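Local coordinates for flagellar hook-associated protein 3 (Bacillus cereus, PDB 5ZIY) that probably forms, as the hook-associated protein FlgL, part of the junction that joins the flagellar hook to the filament, at residues A[36-39]-A[40-44]; A[49-52]-A[53-57]; A[73-76]-A[77-80]; A[80-83]-A[84-87]; A[190-193]-A[194-198]. All blocks are in the same frame, centred on the assembly; numbering follows the deposited sequence.

Contact 1 (A[36-39]-A[40-44]); sequences TQTE and NTLQG
Thr41 folds its hydroxyl back onto the turn before it: OG1 gives a hydrogen bond of 2.7 Å to Gln37 O, which also accepts the backbone N of Thr41 at 3.0 Å. The two donors come from opposite faces of the carbonyl plane, so the oxygen is gripped from both sides. The torsion makes this possible, because OG1 lies beside the backbone N and anti to the carbonyl carbon (chi1 -56°), pointing back toward the preceding turn. Threonine suits this buried position, since its hydroxyl is satisfied within its own helix while the side chain packs on Thr89 and Phe97. Thr36 and Thr38 likewise bond OG1 to the carbonyl four residues back, Lys32 O and Val34 O.

All of this lies along the middle of the long helix 8-60, in the flagellin-type N-terminal helical region, where it packs against helix 162-204. Leu42 reaches Arg179 and Thr180 of that helix and also touches Phe97. Within its own helix it lies alongside Thr38, both pointing the same way, with CD1 3.9 Å from Thr38 CG2. Thr36 and Asn40 run side by side in like manner, Thr36 CG2 3.8 Å from Asn40 ND2. Glu39 instead stretches out fully, and its carboxylate ends near a zinc ion. Gln43 CG stands beside its own backbone N (chi1 -52°), which sets it 3.0 Å from Glu39 O; beyond CG the chain bends.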
loop_
_atom_site.group_PDB
_atom_site.type_symbol
_atom_site.label_atom_id
_atom_site.label_comp_id
_atom_site.label_asym_id
_atom_site.label_seq_id
_atom_site.Cartn_x
_atom_site.Cartn_y
_atom_site.Cartn_z
ATOM N N THR A 36 -0.358 1.134 -8.849
ATOM C CA THR A 36 -0.840 -0.238 -9.000
ATOM C C THR A 36 -0.170 -1.135 -7.991
ATOM O O THR A 36 -0.833 -1.911 -7.320
ATOM C CB THR A 36 -0.607 -0.723 -10.422
ATOM O OG1 THR A 36 -1.355 0.133 -11.261
ATOM C CG2 THR A 36 -1.042 -2.190 -10.630
ATOM N N GLN A 37 1.133 -0.967 -7.819
ATOM C CA GLN A 37 1.877 -1.807 -6.894
ATOM C C GLN A 37 1.378 -1.577 -5.484
ATOM O O GLN A 37 1.233 -2.523 -4.715
ATOM C CB GLN A 37 3.380 -1.541 -6.992
ATOM C CG GLN A 37 4.027 -2.116 -8.251
ATOM C CD GLN A 37 5.568 -2.231 -8.149
ATOM O OE1 GLN A 37 6.129 -2.546 -7.084
ATOM N NE2 GLN A 37 6.244 -1.985 -9.264
ATOM N N THR A 38 1.127 -0.315 -5.150
ATOM C CA THR A 38 0.590 0.038 -3.871
ATOM C C THR A 38 -0.767 -0.617 -3.635
ATOM O O THR A 38 -1.016 -1.204 -2.581
ATOM C CB THR A 38 0.470 1.567 -3.724
ATOM O OG1 THR A 38 1.737 2.188 -4.022
ATOM C CG2 THR A 38 0.027 1.925 -2.329
ATOM N N GLU A 39 -1.649 -0.523 -4.614
ATOM C CA GLU A 39 -2.983 -1.028 -4.437
ATOM C C GLU A 39 -2.987 -2.567 -4.299
ATOM O O GLU A 39 -3.753 -3.125 -3.513
ATOM C CB GLU A 39 -3.827 -0.563 -5.611
ATOM C CG GLU A 39 -5.235 -0.906 -5.515
ATOM C CD GLU A 39 -6.004 -0.490 -6.772
ATOM O OE1 GLU A 39 -5.355 -0.368 -7.825
ATOM O OE2 GLU A 39 -7.234 -0.278 -6.689
ATOM N N ASN A 40 -2.121 -3.224 -5.068
ATOM C CA ASN A 40 -1.984 -4.672 -5.045
ATOM C C ASN A 40 -1.441 -5.145 -3.687
ATOM O O ASN A 40 -1.884 -6.159 -3.178
ATOM C CB ASN A 40 -1.067 -5.166 -6.190
ATOM C CG ASN A 40 -1.734 -5.119 -7.574
ATOM O OD1 ASN A 40 -2.935 -4.849 -7.713
ATOM N ND2 ASN A 40 -0.947 -5.419 -8.616
ATOM N N THR A 41 -0.490 -4.400 -3.109
ATOM C CA THR A 41 0.063 -4.688 -1.793
ATOM C C THR A 41 -1.014 -4.546 -0.714
ATOM O O THR A 41 -1.183 -5.420 0.151
ATOM C CB THR A 41 1.256 -3.752 -1.522
ATOM O OG1 THR A 41 2.197 -3.919 -2.591
ATOM C CG2 THR A 41 1.934 -4.022 -0.184
ATOM N N LEU A 42 -1.789 -3.478 -0.794
ATOM C CA LEU A 42 -2.909 -3.264 0.128
ATOM C C LEU A 42 -3.963 -4.357 0.057
ATOM O O LEU A 42 -4.491 -4.768 1.117
ATOM C CB LEU A 42 -3.547 -1.868 -0.080
ATOM C CG LEU A 42 -2.631 -0.745 0.415
ATOM C CD1 LEU A 42 -3.014 0.553 -0.253
ATOM C CD2 LEU A 42 -2.613 -0.588 2.009
ATOM N N GLN A 43 -4.262 -4.832 -1.156
ATOM C CA GLN A 43 -5.247 -5.915 -1.336
ATOM C C GLN A 43 -4.691 -7.227 -0.756
ATOM O O GLN A 43 -5.413 -8.007 -0.158
ATOM C CB GLN A 43 -5.720 -6.079 -2.797
ATOM C CG GLN A 43 -6.236 -4.773 -3.487
ATOM C CD GLN A 43 -7.744 -4.583 -3.578
ATOM O OE1 GLN A 43 -8.228 -3.912 -4.528
ATOM N NE2 GLN A 43 -8.517 -5.164 -2.622
ATOM N N GLY A 44 -3.391 -7.436 -0.884
ATOM C CA GLY A 44 -2.752 -8.575 -0.331
ATOM C C GLY A 44 -2.819 -8.539 1.192
ATOM O O GLY A 44 -3.015 -9.587 1.804
#

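Contact 2 (A[49-52]-A[53-57]); sequences LTRA and DQLTV
Ala52 O takes two hydrogen bonds from Thr56, from OG1 at 2.8 Å and from the backbone N at 3.0 Å, on this late turn of helix 8-60, a long helix of the flagellin-type N-terminal region that packs here against helices 67-87, 137-155 and 162-204. The two donors approach from opposite faces of the carbonyl plane. Threonine fits this buried site because its hydroxyl is satisfied inside the helix, leaving the rest of the side chain to meet Leu162, Met150 and Met154. Alanine at 52 is small enough to sit against both Leu147 and Ile76.

The other backbone acceptors follow the ordinary i to i+4 pattern. Leu49 O receives Asp53 N at 2.8 Å and has a second donor in Asn169 ND2 of helix 162-204, which ties the two helices together. Thr50 O takes Gln54 N, and Arg51 O takes Leu55 N. The Thr50 hydroxyl is bonded to Leu46 O, and the methyl CG2, anti to the backbone N, runs beside the Gln54 amide, 3.7 Å from Gln54 OE1.

Arg51 turns at its second torsion (chi2 74°) and carries its guanidinium over Leu55, while NH2 makes a long, weak ion pair with Glu75. The long aliphatic stem and flat head of arginine let it span this partly exposed edge. Leu55 CD2 lies over one face of the Arg51 guanidinium, near its rim, 3.5 Å from NH2.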
loop_
_atom_site.group_PDB
_atom_site.type_symbol
_atom_site.label_atom_id
_atom_site.label_comp_id
_atom_site.label_asym_id
_atom_site.label_seq_id
_atom_site.Cartn_x
_atom_site.Cartn_y
_atom_site.Cartn_z
ATOM N N LEU A 49 -5.566 -10.171 6.423
ATOM C CA LEU A 49 -6.210 -9.822 7.694
ATOM C C LEU A 49 -7.571 -10.495 7.771
ATOM O O LEU A 49 -7.990 -10.950 8.825
ATOM C CB LEU A 49 -6.299 -8.305 7.901
ATOM C CG LEU A 49 -4.933 -7.636 8.019
ATOM C CD1 LEU A 49 -5.138 -6.142 8.366
ATOM C CD2 LEU A 49 -4.007 -8.319 9.073
ATOM N N THR A 50 -8.231 -10.575 6.621
ATOM C CA THR A 50 -9.467 -11.320 6.467
ATOM C C THR A 50 -9.286 -12.751 6.924
ATOM O O THR A 50 -10.068 -13.249 7.717
ATOM C CB THR A 50 -9.947 -11.297 4.982
ATOM O OG1 THR A 50 -10.350 -9.966 4.654
ATOM C CG2 THR A 50 -11.118 -12.271 4.757
ATOM N N ARG A 51 -8.242 -13.406 6.439
ATOM C CA ARG A 51 -7.960 -14.783 6.840
ATOM C C ARG A 51 -7.616 -14.875 8.327
ATOM O O ARG A 51 -8.026 -15.801 8.990
ATOM C CB ARG A 51 -6.848 -15.369 5.964
ATOM C CG ARG A 51 -6.391 -16.790 6.323
ATOM C CD ARG A 51 -7.364 -17.856 5.938
ATOM N NE ARG A 51 -6.853 -19.194 6.256
ATOM C CZ ARG A 51 -7.613 -20.269 6.449
ATOM N NH1 ARG A 51 -8.935 -20.176 6.359
ATOM N NH2 ARG A 51 -7.059 -21.438 6.758
ATOM N N ALA A 52 -6.883 -13.888 8.834
ATOM C CA ALA A 52 -6.530 -13.814 10.270
ATOM C C ALA A 52 -7.776 -13.729 11.114
ATOM O O ALA A 52 -7.862 -14.417 12.135
ATOM C CB ALA A 52 -5.612 -12.607 10.567
ATOM N N ASP A 53 -8.714 -12.867 10.704
ATOM C CA ASP A 53 -10.035 -12.733 11.358
ATOM C C ASP A 53 -10.788 -14.082 11.390
ATOM O O ASP A 53 -11.270 -14.514 12.433
ATOM C CB ASP A 53 -10.891 -11.693 10.604
ATOM C CG ASP A 53 -12.312 -11.573 11.142
ATOM O OD1 ASP A 53 -12.454 -10.993 12.233
ATOM O OD2 ASP A 53 -13.305 -12.016 10.475
ATOM N N GLN A 54 -10.861 -14.734 10.236
ATOM C CA GLN A 54 -11.534 -16.028 10.103
ATOM C C GLN A 54 -10.955 -17.099 11.057
ATOM O O GLN A 54 -11.696 -17.752 11.779
ATOM C CB GLN A 54 -11.486 -16.492 8.631
ATOM C CG GLN A 54 -12.291 -15.581 7.645
ATOM C CD GLN A 54 -12.141 -15.965 6.149
ATOM O OE1 GLN A 54 -11.038 -15.930 5.574
ATOM N NE2 GLN A 54 -13.258 -16.285 5.515
ATOM N N LEU A 55 -9.632 -17.243 11.059
ATOM C CA LEU A 55 -8.907 -18.203 11.916
ATOM C C LEU A 55 -9.032 -17.900 13.419
ATOM O O LEU A 55 -8.884 -18.792 14.258
ATOM C CB LEU A 55 -7.402 -18.163 11.579
ATOM C CG LEU A 55 -6.924 -18.675 10.223
ATOM C CD1 LEU A 55 -5.428 -18.373 10.057
ATOM C CD2 LEU A 55 -7.238 -20.166 10.036
ATOM N N THR A 56 -9.210 -16.623 13.744
ATOM C CA THR A 56 -9.384 -16.203 15.101
ATOM C C THR A 56 -10.823 -16.459 15.569
ATOM O O THR A 56 -11.039 -16.733 16.732
ATOM C CB THR A 56 -8.967 -14.738 15.306
ATOM O OG1 THR A 56 -7.595 -14.559 14.882
ATOM C CG2 THR A 56 -9.073 -14.384 16.763
ATOM N N VAL A 57 -11.789 -16.372 14.662
ATOM C CA VAL A 57 -13.150 -16.798 14.947
ATOM C C VAL A 57 -13.143 -18.321 15.238
ATOM O O VAL A 57 -13.731 -18.769 16.240
ATOM C CB VAL A 57 -14.131 -16.374 13.796
ATOM C CG1 VAL A 57 -15.482 -17.082 13.899
ATOM C CG2 VAL A 57 -14.330 -14.849 13.787
#

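Contact 3 (A[73-76]-A[77-80]); sequences GVEI and DQIL
Asp77 opens the second half of this turn of helix 67-87, a helix of the flagellin-type N-terminal region that packs on helices 8-60 and 137-155, and its backbone N bonds to Gly73 O at 3.2 Å. That carbonyl also receives a weak hydrogen bond from Ser151 OG, and the lack of a side chain on Gly73 suits its buried place beside helix 137-155. The Asp77 carboxylate leads away from the preceding turn, CG anti to the backbone N (chi1 -171°), and forms a salt bridge with Lys81 one turn on.

Gln78 follows on the exposed side, its chain extended beyond CG. Its side chain crosses that of Glu75 obliquely, with the amide and carboxylate planes 54° apart. Gln78 OE1 comes 3.3 Å from Glu75 CG. The glutamate carboxylate has its ionic partner, a long and weak one, on helix 8-60.

Ile79 turns inward, and its N bonds to Glu75 O at 3.1 Å. A branched apolar chain fits this buried place, where it packs on Leu55 of helix 8-60 and on the stem of Arg51. Ile79 CG1 also passes 4.1 Å from Glu75 OE1. Ile76, a turn earlier on the same buried side, meets Ala52, Thr56, Ser151 and Met154.

Leu80 ends the segment, its side chain packing on Ile144 of helix 137-155. Its backbone N donates to Ile76 O at 2.8 Å.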
loop_
_atom_site.group_PDB
_atom_site.type_symbol
_atom_site.label_atom_id
_atom_site.label_comp_id
_atom_site.label_asym_id
_atom_site.label_seq_id
_atom_site.Cartn_x
_atom_site.Cartn_y
_atom_site.Cartn_z
ATOM N N GLY A 73 -2.727 -20.839 15.545
ATOM C CA GLY A 73 -1.637 -19.918 15.914
ATOM C C GLY A 73 -0.474 -19.949 14.943
ATOM O O GLY A 73 0.065 -18.893 14.575
ATOM N N VAL A 74 -0.095 -21.152 14.504
ATOM C CA VAL A 74 0.964 -21.310 13.493
ATOM C C VAL A 74 0.627 -20.600 12.206
ATOM O O VAL A 74 1.418 -19.797 11.730
ATOM C CB VAL A 74 1.269 -22.792 13.180
ATOM C CG1 VAL A 74 2.025 -22.917 11.877
ATOM C CG2 VAL A 74 2.077 -23.424 14.349
ATOM N N GLU A 75 -0.542 -20.868 11.637
ATOM C CA GLU A 75 -0.885 -20.285 10.338
ATOM C C GLU A 75 -0.965 -18.761 10.414
ATOM O O GLU A 75 -0.586 -18.076 9.466
ATOM C CB GLU A 75 -2.193 -20.856 9.809
ATOM C CG GLU A 75 -2.067 -21.523 8.444
ATOM C CD GLU A 75 -2.582 -20.677 7.321
ATOM O OE1 GLU A 75 -1.882 -19.699 6.964
ATOM O OE2 GLU A 75 -3.681 -21.009 6.787
ATOM N N ILE A 76 -1.441 -18.237 11.533
ATOM C CA ILE A 76 -1.427 -16.806 11.761
ATOM C C ILE A 76 0.022 -16.258 11.681
ATOM O O ILE A 76 0.240 -15.135 11.275
ATOM C CB ILE A 76 -2.035 -16.453 13.119
ATOM C CG1 ILE A 76 -3.546 -16.710 13.135
ATOM C CG2 ILE A 76 -1.776 -15.001 13.451
ATOM C CD1 ILE A 76 -4.359 -15.487 12.855
ATOM N N ASP A 77 0.988 -17.077 12.094
ATOM C CA ASP A 77 2.416 -16.774 11.966
ATOM C C ASP A 77 2.888 -16.695 10.510
ATOM O O ASP A 77 3.721 -15.847 10.178
ATOM C CB ASP A 77 3.235 -17.806 12.745
ATOM C CG ASP A 77 4.695 -17.441 12.854
ATOM O OD1 ASP A 77 5.025 -16.512 13.619
ATOM O OD2 ASP A 77 5.510 -18.124 12.178
ATOM N N GLN A 78 2.381 -17.564 9.652
ATOM C CA GLN A 78 2.671 -17.454 8.225
ATOM C C GLN A 78 2.122 -16.114 7.691
ATOM O O GLN A 78 2.764 -15.423 6.896
ATOM C CB GLN A 78 2.033 -18.594 7.413
ATOM C CG GLN A 78 2.515 -20.029 7.705
ATOM C CD GLN A 78 1.858 -21.087 6.770
ATOM O OE1 GLN A 78 1.007 -21.871 7.207
ATOM N NE2 GLN A 78 2.248 -21.094 5.479
ATOM N N ILE A 79 0.915 -15.777 8.130
ATOM C CA ILE A 79 0.256 -14.554 7.721
ATOM C C ILE A 79 1.053 -13.350 8.211
ATOM O O ILE A 79 1.223 -12.368 7.488
ATOM C CB ILE A 79 -1.229 -14.564 8.198
ATOM C CG1 ILE A 79 -2.020 -15.587 7.353
ATOM C CG2 ILE A 79 -1.909 -13.223 8.028
ATOM C CD1 ILE A 79 -3.484 -15.823 7.835
ATOM N N LEU A 80 1.566 -13.423 9.424
ATOM C CA LEU A 80 2.382 -12.341 9.932
ATOM C C LEU A 80 3.602 -12.127 8.995
ATOM O O LEU A 80 3.919 -10.997 8.600
ATOM C CB LEU A 80 2.831 -12.629 11.368
ATOM C CG LEU A 80 3.972 -11.755 11.873
ATOM C CD1 LEU A 80 3.510 -10.350 12.074
ATOM C CD2 LEU A 80 4.507 -12.311 13.191
#

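Contact 4 (A[80-83]-A[84-87]); sequences LKQV and VYLA
Ala87 N donates to Val83 O at 2.8 Å, the shortest of four successive i to i+4 backbone bonds that carry helix 67-87 to its last residue. Gln82 O takes Leu86 N at 2.9 Å and also lies in the plane of the Tyr85 ring, at its edge.

The Gln82 side chain bends at its second torsion (chi2 74°), which brings its amide alongside the tyrosine. The two flat groups point the same way with their planes 22° apart, and Gln82 OE1 comes 3.5 Å from Tyr85 CD2. Both residues are exposed, where a polar amide and a ring ending in a hydroxyl are at home. Gln82 CG also makes a looser contact with Leu86 CD1 at 4.2 Å.

On another side of the helix, Leu80 and Val84 run side by side, Leu80 CD1 and Val84 CG2 4.2 Å apart. Val84 CG2 lies beside its own backbone N, which also sets it 3.3 Å from Leu80 O.

Apolar residues face the other helices. Leu86 packs on Thr41 and Val45 of helix 8-60, Val83 touches Ser48 of that helix and Val143 and Leu147 of helix 137-155, and Val84 joins Leu80 on Ile144 of helix 137-155.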
loop_
_atom_site.group_PDB
_atom_site.type_symbol
_atom_site.label_atom_id
_atom_site.label_comp_id
_atom_site.label_asym_id
_atom_site.label_seq_id
_atom_site.Cartn_x
_atom_site.Cartn_y
_atom_site.Cartn_z
ATOM N N LEU A 80 1.566 -13.423 9.424
ATOM C CA LEU A 80 2.382 -12.341 9.932
ATOM C C LEU A 80 3.602 -12.127 8.995
ATOM O O LEU A 80 3.919 -10.997 8.600
ATOM C CB LEU A 80 2.831 -12.629 11.368
ATOM C CG LEU A 80 3.972 -11.755 11.873
ATOM C CD1 LEU A 80 3.510 -10.350 12.074
ATOM C CD2 LEU A 80 4.507 -12.311 13.191
ATOM N N LYS A 81 4.260 -13.219 8.631
ATOM C CA LYS A 81 5.404 -13.137 7.725
ATOM C C LYS A 81 5.011 -12.555 6.358
ATOM O O LYS A 81 5.718 -11.749 5.807
ATOM C CB LYS A 81 6.078 -14.510 7.585
ATOM C CG LYS A 81 6.699 -15.015 8.902
ATOM C CD LYS A 81 7.461 -16.351 8.670
ATOM C CE LYS A 81 7.598 -17.241 9.935
ATOM N NZ LYS A 81 7.893 -16.477 11.193
ATOM N N GLN A 82 3.850 -12.923 5.839
ATOM C CA GLN A 82 3.449 -12.456 4.518
ATOM C C GLN A 82 3.182 -10.957 4.595
ATOM O O GLN A 82 3.555 -10.200 3.692
ATOM C CB GLN A 82 2.196 -13.209 4.069
ATOM C CG GLN A 82 1.468 -12.651 2.849
ATOM C CD GLN A 82 2.203 -12.931 1.547
ATOM O OE1 GLN A 82 3.397 -13.266 1.541
ATOM N NE2 GLN A 82 1.475 -12.820 0.423
ATOM N N VAL A 83 2.558 -10.512 5.700
ATOM C CA VAL A 83 2.210 -9.099 5.840
ATOM C C VAL A 83 3.445 -8.231 6.029
ATOM O O VAL A 83 3.490 -7.107 5.529
ATOM C CB VAL A 83 1.202 -8.863 7.007
ATOM C CG1 VAL A 83 0.992 -7.383 7.259
ATOM C CG2 VAL A 83 -0.130 -9.543 6.665
ATOM N N VAL A 84 4.427 -8.732 6.778
ATOM C CA VAL A 84 5.704 -8.048 6.900
ATOM C C VAL A 84 6.394 -7.945 5.498
ATOM O O VAL A 84 6.869 -6.898 5.139
ATOM C CB VAL A 84 6.630 -8.717 7.927
ATOM C CG1 VAL A 84 8.016 -8.079 7.892
ATOM C CG2 VAL A 84 6.097 -8.572 9.320
ATOM N N TYR A 85 6.419 -9.022 4.727
ATOM C CA TYR A 85 6.910 -8.982 3.337
ATOM C C TYR A 85 6.214 -7.888 2.531
ATOM O O TYR A 85 6.877 -7.053 1.930
ATOM C CB TYR A 85 6.744 -10.360 2.701
ATOM C CG TYR A 85 6.755 -10.492 1.185
ATOM C CD1 TYR A 85 7.949 -10.470 0.434
ATOM C CD2 TYR A 85 5.566 -10.755 0.501
ATOM C CE1 TYR A 85 7.925 -10.653 -0.978
ATOM C CE2 TYR A 85 5.536 -10.939 -0.882
ATOM C CZ TYR A 85 6.696 -10.877 -1.619
ATOM O OH TYR A 85 6.558 -11.079 -3.010
ATOM N N LEU A 86 4.888 -7.843 2.624
ATOM C CA LEU A 86 4.084 -6.890 1.903
ATOM C C LEU A 86 4.341 -5.462 2.406
ATOM O O LEU A 86 4.397 -4.532 1.632
ATOM C CB LEU A 86 2.564 -7.247 1.961
ATOM C CG LEU A 86 2.004 -8.499 1.285
ATOM C CD1 LEU A 86 0.517 -8.759 1.726
ATOM C CD2 LEU A 86 2.065 -8.509 -0.307
ATOM N N ALA A 87 4.522 -5.265 3.689
ATOM C CA ALA A 87 4.794 -3.948 4.214
ATOM C C ALA A 87 6.152 -3.396 3.761
ATOM O O ALA A 87 6.353 -2.162 3.695
ATOM C CB ALA A 87 4.651 -3.961 5.790
#

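Contact 5 (A[190-193]-A[194-198]); sequences METF and KTILS. With ZN (zinc ion), chain E.
Glu191 holds a zinc ion through OE2 at 2.0 Å, and through its backbone O it accepts two hydrogen bonds from Thr195. Glu191 OE1 stands farther off, at 2.8 Å from the zinc ion, and OE2 is the bound oxygen. A water 2.5 Å from the zinc ion also makes a weak hydrogen bond to OE1. The glutamate reaches the metal by bending at its second torsion (chi2 -80°). Its negative charge suits a metal site, and the positive end of Lys194, extended along the same surface, lies 5.1 Å from Glu191 OE1 at NZ and may add a little to the local field, though the charged atoms do not touch.

The carbonyl of Glu191 is gripped by Thr195 OG1 at 3.0 Å and by Thr195 N at 3.2 Å, arriving from opposite faces of its plane. A threonine can close this bond on an exposed helix face because its hydroxyl stands beside its own backbone N. Ser198 repeats the pattern a turn later, OG and N both bonding to Lys194 O, with the hydroxyl above the carbonyl plane.

These turns belong to helix 162-204, which runs beside helix 8-60 as part of the elongated helical bundle. Thr192 gives OG1 to Asn188 O and turns its methyl CG2 to Ile196 CD1, 4.0 Å away. Toward the bundle, Leu197 packs on Met24 and Ile28, while Met190 meets Leu35. Phe193 also reaches Ile28, and its ring makes an edge-to-face contact with Tyr128, joining the helix to the segment around the strand 129-133.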
loop_
_atom_site.group_PDB
_atom_site.type_symbol
_atom_site.label_atom_id
_atom_site.label_comp_id
_atom_site.label_asym_id
_atom_site.label_seq_id
_atom_site.Cartn_x
_atom_site.Cartn_y
_atom_site.Cartn_z
ATOM N N MET A 190 -5.556 9.502 -12.142
ATOM C CA MET A 190 -4.489 9.292 -13.124
ATOM C C MET A 190 -5.071 8.799 -14.428
ATOM O O MET A 190 -4.659 9.197 -15.520
ATOM C CB MET A 190 -3.483 8.249 -12.655
ATOM C CG MET A 190 -2.505 8.711 -11.655
ATOM S SD MET A 190 -1.533 10.122 -12.208
ATOM C CE MET A 190 -1.056 10.643 -10.545
ATOM N N GLU A 191 -6.050 7.928 -14.321
ATOM C CA GLU A 191 -6.682 7.365 -15.525
ATOM C C GLU A 191 -7.487 8.425 -16.299
ATOM O O GLU A 191 -7.601 8.360 -17.531
ATOM C CB GLU A 191 -7.580 6.166 -15.135
ATOM C CG GLU A 191 -6.821 4.922 -14.642
ATOM C CD GLU A 191 -6.236 4.077 -15.765
ATOM O OE1 GLU A 191 -6.054 4.611 -16.890
ATOM O OE2 GLU A 191 -5.974 2.865 -15.538
ATOM N N THR A 192 -8.098 9.359 -15.573
ATOM C CA THR A 192 -8.781 10.485 -16.210
ATOM C C THR A 192 -7.755 11.392 -16.882
ATOM O O THR A 192 -7.976 11.829 -18.008
ATOM C CB THR A 192 -9.624 11.321 -15.208
ATOM O OG1 THR A 192 -10.464 10.457 -14.452
ATOM C CG2 THR A 192 -10.475 12.342 -15.899
ATOM N N PHE A 193 -6.641 11.661 -16.207
ATOM C CA PHE A 193 -5.583 12.490 -16.809
ATOM C C PHE A 193 -5.143 11.854 -18.150
ATOM O O PHE A 193 -5.064 12.565 -19.140
ATOM C CB PHE A 193 -4.369 12.713 -15.883
ATOM C CG PHE A 193 -4.556 13.807 -14.832
ATOM C CD1 PHE A 193 -5.098 15.039 -15.151
ATOM C CD2 PHE A 193 -4.136 13.601 -13.539
ATOM C CE1 PHE A 193 -5.241 16.014 -14.196
ATOM C CE2 PHE A 193 -4.278 14.592 -12.569
ATOM C CZ PHE A 193 -4.850 15.784 -12.897
ATOM N N LYS A 194 -4.904 10.534 -18.168
ATOM C CA LYS A 194 -4.497 9.808 -19.396
ATOM C C LYS A 194 -5.476 10.004 -20.550
ATOM O O LYS A 194 -5.070 10.289 -21.660
ATOM C CB LYS A 194 -4.345 8.302 -19.118
ATOM C CG LYS A 194 -3.497 7.571 -20.153
ATOM C CD LYS A 194 -3.325 6.097 -19.793
ATOM C CE LYS A 194 -2.760 5.322 -20.975
ATOM N NZ LYS A 194 -2.755 3.864 -20.696
ATOM N N THR A 195 -6.768 9.873 -20.248
ATOM C CA THR A 195 -7.839 9.965 -21.243
ATOM C C THR A 195 -7.932 11.375 -21.778
ATOM O O THR A 195 -7.978 11.555 -22.982
ATOM C CB THR A 195 -9.218 9.537 -20.677
ATOM O OG1 THR A 195 -9.100 8.244 -20.104
ATOM C CG2 THR A 195 -10.281 9.457 -21.825
ATOM N N ILE A 196 -7.860 12.364 -20.887
ATOM C CA ILE A 196 -7.779 13.774 -21.287
ATOM C C ILE A 196 -6.566 14.004 -22.218
ATOM O O ILE A 196 -6.728 14.562 -23.306
ATOM C CB ILE A 196 -7.685 14.741 -20.062
ATOM C CG1 ILE A 196 -8.988 14.731 -19.246
ATOM C CG2 ILE A 196 -7.435 16.153 -20.541
ATOM C CD1 ILE A 196 -8.874 15.407 -17.829
ATOM N N LEU A 197 -5.376 13.538 -21.824
ATOM C CA LEU A 197 -4.194 13.713 -22.666
ATOM C C LEU A 197 -4.287 13.029 -24.021
ATOM O O LEU A 197 -3.846 13.585 -25.018
ATOM C CB LEU A 197 -2.946 13.234 -21.949
ATOM C CG LEU A 197 -2.514 14.153 -20.830
ATOM C CD1 LEU A 197 -1.347 13.499 -20.111
ATOM C CD2 LEU A 197 -2.138 15.564 -21.354
ATOM N N SER A 198 -4.835 11.819 -24.060
ATOM C CA SER A 198 -5.039 11.113 -25.325
ATOM C C SER A 198 -5.953 11.895 -26.294
ATOM O O SER A 198 -5.651 11.991 -27.490
ATOM C CB SER A 198 -5.658 9.744 -25.076
ATOM O OG SER A 198 -4.820 8.945 -24.254
HETATM ZN ZN ZN E . -4.653 2.172 -16.887
HETATM O O HOH W 1 -6.119 1.704 -18.790
#

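In the fold
Contacts 1 and 2 lie in series on helix 8-60, their centres 20 Å apart, while contacts 3 and 4 adjoin on helix 67-87 and share Leu80. The two helices touch along their length, for example where Thr41 CG2 of contact 1 lies 3.1 Å from Leu86 O of contact 4; farther along, contacts 2 and 3 touch through Arg51 CG and Ile79 CD1, 3.4 Å apart, with centres 10 Å apart. Contact 5 stands on helix 162-204 at the other end of the molecule, its centre 39 and 42 Å from those of contacts 2 and 3. Separate zinc ions lie by contacts 1 and 5: one about 3 Å from the side chain of Glu39, another bound by Glu191.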